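Local atomic coordinates of D-isomer specific 2-hydroxyacid dehydrogenase family protein (Aeromonas salmonicida subsp. salmonicida, PDB entry 3HG7), a protein that probably acts as an NAD-dependent oxidoreductase of the D-isomer specific 2-hydroxyacid dehydrogenase family. Residues A[140-145]-A[194-199]; A[198-203]-A[226-231]; A[253-258]-A[275-280]. The protein carries 1 engineered substitution. One frame throughout, in Å; residues are numbered along the deposited sequence.

All three contacts lie in one parallel sheet of the probable NAD-binding domain, which has the 3-2-1-4-5-6 order of a Rossmann fold, extended by a seventh strand, 274-276. Interaction 1 joins strands 142-146 and 197-200 in the middle of the sheet, interaction 2 adds strand 225-228, and interaction 3 pairs 251-254 with 274-276. The first two share I198 and V199, and their centres are about 13 Å apart; those of interactions 2 and 3 are about 10 Å apart. From 1 to 3 the contacts follow the chain and step across the sheet, the later two continuing into loops at the strands' C-terminal ends, the edge where Rossmann folds usually bind the dinucleotide.

Interaction 1 of 3, residues A[140-145]-A[194-199]; sequences GRTLLI and QADVIV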
loop_
_atom_site.group_PDB
_atom_site.type_symbol
_atom_site.label_atom_id
_atom_site.label_comp_id
_atom_site.label_asym_id
_atom_site.label_seq_id
_atom_site.Cartn_x
_atom_site.Cartn_y
_atom_site.Cartn_z
ATOM N N GLY A 140 14.008 11.370 -19.665
ATOM C CA GLY A 140 13.648 10.643 -20.876
ATOM C C GLY A 140 13.425 9.150 -20.725
ATOM O O GLY A 140 13.092 8.478 -21.692
ATOM N N ARG A 141 13.599 8.626 -19.523
ATOM C CA ARG A 141 13.330 7.221 -19.259
ATOM C C ARG A 141 11.825 7.019 -19.107
ATOM O O ARG A 141 11.107 7.980 -18.832
ATOM C CB ARG A 141 14.018 6.814 -17.961
ATOM C CG ARG A 141 15.411 7.332 -17.838
ATOM C CD ARG A 141 16.376 6.329 -18.336
ATOM N NE ARG A 141 16.285 5.057 -17.616
ATOM C CZ ARG A 141 17.258 4.152 -17.620
ATOM N NH1 ARG A 141 17.106 3.003 -16.986
ATOM N NH2 ARG A 141 18.392 4.408 -18.268
ATOM N N THR A 142 11.358 5.780 -19.284
ATOM C CA THR A 142 9.922 5.491 -19.272
ATOM C C THR A 142 9.467 4.822 -17.995
ATOM O O THR A 142 9.942 3.726 -17.641
ATOM C CB THR A 142 9.524 4.515 -20.365
ATOM O OG1 THR A 142 10.410 3.384 -20.299
ATOM C CG2 THR A 142 9.617 5.174 -21.727
ATOM N N LEU A 143 8.510 5.472 -17.340
ATOM C CA LEU A 143 7.877 4.929 -16.139
ATOM C C LEU A 143 6.573 4.290 -16.590
ATOM O O LEU A 143 5.768 4.963 -17.203
ATOM C CB LEU A 143 7.586 6.056 -15.138
ATOM C CG LEU A 143 6.928 5.710 -13.794
ATOM C CD1 LEU A 143 7.655 4.572 -13.079
ATOM C CD2 LEU A 143 6.821 6.927 -12.857
ATOM N N LEU A 144 6.401 2.994 -16.323
ATOM C CA LEU A 144 5.098 2.321 -16.448
ATOM C C LEU A 144 4.476 2.116 -15.069
ATOM O O LEU A 144 5.112 1.508 -14.190
ATOM C CB LEU A 144 5.273 0.943 -17.080
ATOM C CG LEU A 144 3.982 0.148 -17.251
ATOM C CD1 LEU A 144 2.952 0.963 -18.035
ATOM C CD2 LEU A 144 4.254 -1.187 -17.908
ATOM N N ILE A 145 3.237 2.575 -14.888
ATOM C CA ILE A 145 2.521 2.387 -13.624
ATOM C C ILE A 145 1.240 1.579 -13.874
ATOM O O ILE A 145 0.456 1.909 -14.784
ATOM C CB ILE A 145 2.164 3.733 -12.940
ATOM C CG1 ILE A 145 3.414 4.602 -12.768
ATOM C CG2 ILE A 145 1.427 3.484 -11.592
ATOM C CD1 ILE A 145 3.140 6.020 -12.236
ATOM N N GLN A 194 8.951 -1.339 -23.336
ATOM C CA GLN A 194 9.581 -0.012 -23.362
ATOM C C GLN A 194 9.717 0.628 -21.965
ATOM O O GLN A 194 10.008 1.827 -21.854
ATOM C CB GLN A 194 8.842 0.930 -24.325
ATOM C CG GLN A 194 7.497 1.448 -23.825
ATOM C CD GLN A 194 6.578 1.835 -24.961
ATOM O OE1 GLN A 194 6.216 0.997 -25.789
ATOM N NE2 GLN A 194 6.198 3.111 -25.016
ATOM N N ALA A 195 9.505 -0.176 -20.927
ATOM C CA ALA A 195 9.519 0.304 -19.535
ATOM C C ALA A 195 10.894 0.173 -18.854
ATOM O O ALA A 195 11.462 -0.916 -18.772
ATOM C CB ALA A 195 8.428 -0.407 -18.702
ATOM N N ASP A 196 11.419 1.286 -18.350
ATOM C CA ASP A 196 12.677 1.247 -17.604
ATOM C C ASP A 196 12.397 0.957 -16.137
ATOM O O ASP A 196 13.173 0.259 -15.465
ATOM C CB ASP A 196 13.419 2.567 -17.754
ATOM C CG ASP A 196 13.784 2.843 -19.186
ATOM O OD1 ASP A 196 14.342 1.913 -19.819
ATOM O OD2 ASP A 196 13.480 3.955 -19.681
ATOM N N VAL A 197 11.289 1.521 -15.663
ATOM C CA VAL A 197 10.838 1.341 -14.291
ATOM C C VAL A 197 9.377 0.926 -14.392
ATOM O O VAL A 197 8.614 1.510 -15.181
ATOM C CB VAL A 197 10.951 2.643 -13.469
ATOM C CG1 VAL A 197 10.599 2.377 -12.002
ATOM C CG2 VAL A 197 12.374 3.222 -13.538
ATOM N N ILE A 198 8.999 -0.080 -13.610
ATOM C CA ILE A 198 7.622 -0.560 -13.554
ATOM C C ILE A 198 7.131 -0.474 -12.119
ATOM O O ILE A 198 7.813 -0.947 -11.197
ATOM C CB ILE A 198 7.500 -2.027 -14.022
ATOM C CG1 ILE A 198 8.144 -2.231 -15.396
ATOM C CG2 ILE A 198 6.025 -2.429 -14.123
ATOM C CD1 ILE A 198 8.685 -3.625 -15.595
ATOM N N VAL A 199 5.962 0.139 -11.925
ATOM C CA VAL A 199 5.386 0.240 -10.581
ATOM C C VAL A 199 4.015 -0.438 -10.585
ATOM O O VAL A 199 3.069 0.069 -11.189
ATOM C CB VAL A 199 5.313 1.713 -10.064
ATOM C CG1 VAL A 199 4.689 1.769 -8.672
ATOM C CG2 VAL A 199 6.717 2.305 -9.939
#
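L143 CD1 lodges in the hollow between V197 and V199, 3.8 Å from V197 CG1 and 4.0 Å from V199 CG2, on one face of the parallel pair that strand 142-145 forms with 197-199. Its CG stands anti to the backbone N (chi1 -180°), which carries the branch across, and I155 of helix 150-161 and F108 of helix 100-115 pack on this leucine. The other face carries L144, whose CB rests 3.8 Å from A195 CB while its far end is covered by L188, M191 and L192 of helix 188-193. The backbones are tied by L144 N to V197 O and V199 N to L144 O, both close to straight. Where the strands begin, D196 projects toward R141 and T142. D196 OD2 accepts from T142 N at 2.8 Å, on the anti side and 24° out of the carboxylate plane, and T142 O in turn accepts from D196 N (2.9 Å) and V197 N (3.3 Å). The bent R141 chain crosses D196 at about a right angle; D196 OD1 lies over one face of the R141 guanidinium, the two planes 44° apart. R141 NE to D196 OD2 is a long 3.7 Å, a bridge of charge without a directed N-H. The D196 carboxylate thus ties the starts of the two strands together and has two cationic neighbours, R141 and K221, which would probably favour its ionised form.

Interaction 2 of 3, residues A[198-203]-A[226-231]; sequences IVSVLP and LFNVGR
F227 and S200 carry the backbone bonding between strands 197-200 and 225-228, parallel neighbours in the Rossmann-type sheet: F227 N donates to I198 O at 2.7 Å and S200 N to F227 O at 2.8 Å. Beyond them V229 N reaches S200 O at 3.1 Å, and G230 N adds a weak bond to the same oxygen. Apolar contacts lie on both faces. I198 CG2 meets L226 CD1 at 3.7 Å on one; on the other, covered by helix 100-115, V199 CG2 approaches F227 CD2. Past the strands V229 CG2 touches V201 CG1 at 3.8 Å. Separately, I198 O lies in plane at the edge of the F227 ring. In the loop that follows, N228 OD1 accepts from G230 N, forming an Asx turn, while N228 ND2 donates to R231 O at 3.0 Å. N228 CG stands anti to its backbone N (chi1 -171°), which turns the amide toward the 229-231 backbone. A water donates to L202 O and weakly accepts from R231 N. Glycine suits position 230, since a CB there would collide with L202 O. The N228 amide thus fixes the chain's course into R231, whose guanidinium pairs with D79, while S200 OG and L202 N are buried without a partner.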
loop_
_atom_site.group_PDB
_atom_site.type_symbol
_atom_site.label_atom_id
_atom_site.label_comp_id
_atom_site.label_asym_id
_atom_site.label_seq_id
_atom_site.Cartn_x
_atom_site.Cartn_y
_atom_site.Cartn_z
ATOM N N ILE A 198 8.999 -0.080 -13.610
ATOM C CA ILE A 198 7.622 -0.560 -13.554
ATOM C C ILE A 198 7.131 -0.474 -12.119
ATOM O O ILE A 198 7.813 -0.947 -11.197
ATOM C CB ILE A 198 7.500 -2.027 -14.022
ATOM C CG1 ILE A 198 8.144 -2.231 -15.396
ATOM C CG2 ILE A 198 6.025 -2.429 -14.123
ATOM C CD1 ILE A 198 8.685 -3.625 -15.595
ATOM N N VAL A 199 5.962 0.139 -11.925
ATOM C CA VAL A 199 5.386 0.240 -10.581
ATOM C C VAL A 199 4.015 -0.438 -10.585
ATOM O O VAL A 199 3.069 0.069 -11.189
ATOM C CB VAL A 199 5.313 1.713 -10.064
ATOM C CG1 VAL A 199 4.689 1.769 -8.672
ATOM C CG2 VAL A 199 6.717 2.305 -9.939
ATOM N N SER A 200 3.941 -1.593 -9.937
ATOM C CA SER A 200 2.680 -2.304 -9.717
ATOM C C SER A 200 1.959 -1.868 -8.430
ATOM O O SER A 200 2.466 -2.031 -7.315
ATOM C CB SER A 200 2.924 -3.815 -9.722
ATOM O OG SER A 200 1.696 -4.524 -9.745
ATOM N N VAL A 201 0.788 -1.266 -8.591
ATOM C CA VAL A 201 0.012 -0.814 -7.453
ATOM C C VAL A 201 -1.410 -1.334 -7.639
ATOM O O VAL A 201 -2.368 -0.571 -7.549
ATOM C CB VAL A 201 -0.087 0.728 -7.344
ATOM C CG1 VAL A 201 -0.164 1.142 -5.859
ATOM C CG2 VAL A 201 1.036 1.439 -8.056
ATOM N N LEU A 202 -1.544 -2.622 -7.929
ATOM C CA LEU A 202 -2.845 -3.148 -8.356
ATOM C C LEU A 202 -3.641 -3.722 -7.197
ATOM O O LEU A 202 -3.058 -4.357 -6.308
ATOM C CB LEU A 202 -2.670 -4.238 -9.403
ATOM C CG LEU A 202 -2.319 -3.856 -10.836
ATOM C CD1 LEU A 202 -1.897 -5.118 -11.531
ATOM C CD2 LEU A 202 -3.473 -3.176 -11.589
ATOM N N PRO A 203 -4.977 -3.525 -7.219
ATOM C CA PRO A 203 -5.844 -4.282 -6.315
ATOM C C PRO A 203 -5.760 -5.768 -6.680
ATOM O O PRO A 203 -5.530 -6.106 -7.853
ATOM C CB PRO A 203 -7.236 -3.725 -6.615
ATOM C CG PRO A 203 -7.166 -3.211 -7.994
ATOM C CD PRO A 203 -5.754 -2.714 -8.180
ATOM N N LEU A 226 11.486 -3.279 -11.212
ATOM C CA LEU A 226 10.079 -3.515 -10.893
ATOM C C LEU A 226 9.785 -3.268 -9.428
ATOM O O LEU A 226 10.436 -3.870 -8.597
ATOM C CB LEU A 226 9.718 -4.969 -11.204
ATOM C CG LEU A 226 8.333 -5.461 -10.749
ATOM C CD1 LEU A 226 7.216 -4.677 -11.427
ATOM C CD2 LEU A 226 8.186 -6.942 -11.026
ATOM N N PHE A 227 8.798 -2.412 -9.138
ATOM C CA PHE A 227 8.282 -2.196 -7.767
ATOM C C PHE A 227 6.948 -2.891 -7.604
ATOM O O PHE A 227 6.055 -2.737 -8.459
ATOM C CB PHE A 227 7.998 -0.719 -7.503
ATOM C CG PHE A 227 9.230 0.136 -7.352
ATOM C CD1 PHE A 227 9.583 0.626 -6.110
ATOM C CD2 PHE A 227 9.994 0.496 -8.465
ATOM C CE1 PHE A 227 10.729 1.428 -5.955
ATOM C CE2 PHE A 227 11.127 1.292 -8.332
ATOM C CZ PHE A 227 11.485 1.774 -7.072
ATOM N N ASN A 228 6.775 -3.582 -6.481
ATOM C CA ASN A 228 5.443 -4.012 -6.111
ATOM C C ASN A 228 5.062 -3.473 -4.761
ATOM O O ASN A 228 5.643 -3.862 -3.743
ATOM C CB ASN A 228 5.288 -5.519 -6.090
ATOM C CG ASN A 228 3.804 -5.941 -5.906
ATOM O OD1 ASN A 228 2.883 -5.137 -6.106
ATOM N ND2 ASN A 228 3.587 -7.177 -5.514
ATOM N N VAL A 229 4.089 -2.573 -4.772
ATOM C CA VAL A 229 3.605 -1.955 -3.549
ATOM C C VAL A 229 2.081 -2.145 -3.376
ATOM O O VAL A 229 1.483 -1.551 -2.478
ATOM C CB VAL A 229 3.920 -0.472 -3.563
ATOM C CG1 VAL A 229 5.435 -0.235 -3.511
ATOM C CG2 VAL A 229 3.366 0.134 -4.843
ATOM N N GLY A 230 1.460 -2.943 -4.250
ATOM C CA GLY A 230 0.031 -3.269 -4.143
ATOM C C GLY A 230 -0.232 -4.423 -3.189
ATOM O O GLY A 230 -0.398 -4.214 -1.991
ATOM N N ARG A 231 -0.280 -5.647 -3.711
ATOM C CA ARG A 231 -0.391 -6.835 -2.850
ATOM C C ARG A 231 0.566 -7.891 -3.361
ATOM O O ARG A 231 0.827 -7.956 -4.561
ATOM C CB ARG A 231 -1.825 -7.403 -2.820
ATOM C CG ARG A 231 -2.971 -6.378 -2.720
ATOM C CD ARG A 231 -3.142 -5.762 -1.314
ATOM N NE ARG A 231 -3.226 -6.758 -0.242
ATOM C CZ ARG A 231 -4.293 -7.516 0.024
ATOM N NH1 ARG A 231 -5.402 -7.423 -0.713
ATOM N NH2 ARG A 231 -4.252 -8.384 1.031
HETATM O O HOH W 1 -1.547 -6.542 -6.837
#

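Interaction 3 of 3, residues A[253-258]-A[275-280]; sequences VLDVFE and IITPHN
D255 OD1 is gripped twice from the opposite segment. T277 OG1 donates to D255 OD1 at 2.7 Å, coming to the anti side somewhat out of the carboxylate plane, and N280 N donates to the syn lone pair of D255 OD1 at 2.9 Å. With CG anti to the backbone N (chi1 -171°), the carboxylate is carried from the end of its strand to the bend at 277-280, and OD2 has a further partner in S281 OG. T277 OG1 is also hydrogen-bonded to Y106 OH, connecting the aspartate with helix 100-115. The bend begins with an inverse gamma turn centred on P278, in which H279 N donates to T277 O. Before it the strands are joined by L254 N to I275 O, a nearly straight bond of 3.0 Å, and by T277 N to L254 O at 3.1 Å. Packing surrounds this polar core. V256 CG1 stands over one face of the H279 imidazole in a CH-pi contact, 3.6 Å from the ring centroid, while ND1 is hydrogen-bonded to E260 and NE2 weakly to a glycerol that probably comes from the crystallisation liquor. F257 crosses I276 at about a right angle, its CZ 3.7 Å from I276 CG2, and T277 O lies in plane at the phenyl edge. V253 CG1 and I275 CG2 meet more loosely on the face that carries Y106 and H110 of helix 100-115; L254, on the other, packs on L240 of helix 237-245. Strand 225-228 flanks 251-254 on the side away from 274-276, making this the pair at one edge of the chain's seven-stranded sheet.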
loop_
_atom_site.group_PDB
_atom_site.type_symbol
_atom_site.label_atom_id
_atom_site.label_comp_id
_atom_site.label_asym_id
_atom_site.label_seq_id
_atom_site.Cartn_x
_atom_site.Cartn_y
_atom_site.Cartn_z
ATOM N N VAL A 253 11.987 -4.243 -6.270
ATOM C CA VAL A 253 11.788 -3.623 -4.942
ATOM C C VAL A 253 10.405 -3.999 -4.496
ATOM O O VAL A 253 9.419 -3.564 -5.099
ATOM C CB VAL A 253 11.891 -2.068 -5.005
ATOM C CG1 VAL A 253 11.735 -1.425 -3.593
ATOM C CG2 VAL A 253 13.218 -1.654 -5.634
ATOM N N LEU A 254 10.324 -4.776 -3.420
ATOM C CA LEU A 254 9.044 -5.313 -3.001
ATOM C C LEU A 254 8.723 -4.891 -1.590
ATOM O O LEU A 254 9.525 -5.131 -0.688
ATOM C CB LEU A 254 9.060 -6.841 -3.047
ATOM C CG LEU A 254 9.399 -7.585 -4.342
ATOM C CD1 LEU A 254 8.987 -9.028 -4.152
ATOM C CD2 LEU A 254 8.706 -6.970 -5.544
ATOM N N ASP A 255 7.565 -4.255 -1.418
ATOM C CA ASP A 255 7.109 -3.822 -0.096
ATOM C C ASP A 255 6.068 -4.827 0.448
ATOM O O ASP A 255 5.792 -4.871 1.642
ATOM C CB ASP A 255 6.508 -2.413 -0.167
ATOM C CG ASP A 255 6.220 -1.834 1.202
ATOM O OD1 ASP A 255 7.117 -1.922 2.087
ATOM O OD2 ASP A 255 5.074 -1.352 1.408
ATOM N N VAL A 256 5.544 -5.661 -0.444
ATOM C CA VAL A 256 4.428 -6.576 -0.107
ATOM C C VAL A 256 4.698 -7.981 -0.624
ATOM O O VAL A 256 5.458 -8.173 -1.577
ATOM C CB VAL A 256 3.096 -6.066 -0.651
ATOM C CG1 VAL A 256 2.696 -4.789 0.067
ATOM C CG2 VAL A 256 3.159 -5.872 -2.196
ATOM N N PHE A 257 4.090 -8.971 0.029
ATOM C CA PHE A 257 4.489 -10.351 -0.190
ATOM C C PHE A 257 3.308 -11.298 -0.081
ATOM O O PHE A 257 2.311 -10.969 0.569
ATOM C CB PHE A 257 5.595 -10.723 0.792
ATOM C CG PHE A 257 6.806 -9.848 0.657
ATOM C CD1 PHE A 257 7.774 -10.130 -0.317
ATOM C CD2 PHE A 257 6.949 -8.705 1.448
ATOM C CE1 PHE A 257 8.884 -9.305 -0.472
ATOM C CE2 PHE A 257 8.042 -7.870 1.288
ATOM C CZ PHE A 257 9.016 -8.181 0.333
ATOM N N GLU A 258 3.436 -12.453 -0.736
ATOM C CA GLU A 258 2.438 -13.537 -0.648
ATOM C C GLU A 258 2.189 -13.941 0.815
ATOM O O GLU A 258 1.059 -14.268 1.194
ATOM C CB GLU A 258 2.906 -14.750 -1.477
ATOM C CG GLU A 258 1.859 -15.336 -2.430
ATOM C CD GLU A 258 2.413 -15.582 -3.844
ATOM O OE1 GLU A 258 3.430 -16.300 -3.992
ATOM O OE2 GLU A 258 1.820 -15.047 -4.808
ATOM N N ILE A 275 15.294 -6.012 -3.349
ATOM C CA ILE A 275 15.279 -5.186 -2.149
ATOM C C ILE A 275 13.943 -5.395 -1.448
ATOM O O ILE A 275 12.883 -5.379 -2.079
ATOM C CB ILE A 275 15.515 -3.706 -2.467
ATOM C CG1 ILE A 275 16.977 -3.504 -2.919
ATOM C CG2 ILE A 275 15.089 -2.821 -1.258
ATOM C CD1 ILE A 275 17.265 -2.166 -3.451
ATOM N N ILE A 276 13.993 -5.532 -0.134
ATOM C CA ILE A 276 12.807 -5.852 0.654
ATOM C C ILE A 276 12.546 -4.784 1.704
ATOM O O ILE A 276 13.446 -4.419 2.447
ATOM C CB ILE A 276 12.997 -7.178 1.402
ATOM C CG1 ILE A 276 12.983 -8.364 0.429
ATOM C CG2 ILE A 276 11.916 -7.357 2.473
ATOM C CD1 ILE A 276 13.617 -9.589 1.000
ATOM N N THR A 277 11.315 -4.307 1.764
ATOM C CA THR A 277 10.894 -3.447 2.853
ATOM C C THR A 277 9.681 -4.073 3.550
ATOM O O THR A 277 8.845 -4.684 2.885
ATOM C CB THR A 277 10.608 -2.020 2.374
ATOM O OG1 THR A 277 9.646 -2.022 1.299
ATOM C CG2 THR A 277 11.907 -1.367 1.918
ATOM N N PRO A 278 9.558 -3.884 4.874
ATOM C CA PRO A 278 8.511 -4.622 5.625
ATOM C C PRO A 278 7.128 -3.980 5.581
ATOM O O PRO A 278 6.598 -3.560 6.615
ATOM C CB PRO A 278 9.069 -4.654 7.039
ATOM C CG PRO A 278 9.915 -3.379 7.144
ATOM C CD PRO A 278 10.500 -3.171 5.767
ATOM N N HIS A 279 6.549 -3.918 4.378
ATOM C CA HIS A 279 5.230 -3.339 4.164
ATOM C C HIS A 279 5.054 -1.986 4.869
ATOM O O HIS A 279 4.144 -1.802 5.679
ATOM C CB HIS A 279 4.144 -4.342 4.581
ATOM C CG HIS A 279 2.825 -4.119 3.911
ATOM N ND1 HIS A 279 1.772 -4.997 4.039
ATOM C CD2 HIS A 279 2.396 -3.135 3.083
ATOM C CE1 HIS A 279 0.740 -4.552 3.340
ATOM N NE2 HIS A 279 1.093 -3.427 2.743
ATOM N N ASN A 280 5.931 -1.039 4.548
ATOM C CA ASN A 280 5.914 0.252 5.206
ATOM C C ASN A 280 6.144 1.400 4.221
ATOM O O ASN A 280 6.563 2.492 4.612
ATOM C CB ASN A 280 6.876 0.275 6.419
ATOM C CG ASN A 280 8.349 0.232 6.028
ATOM O OD1 ASN A 280 8.715 -0.002 4.851
ATOM N ND2 ASN A 280 9.215 0.454 7.012
#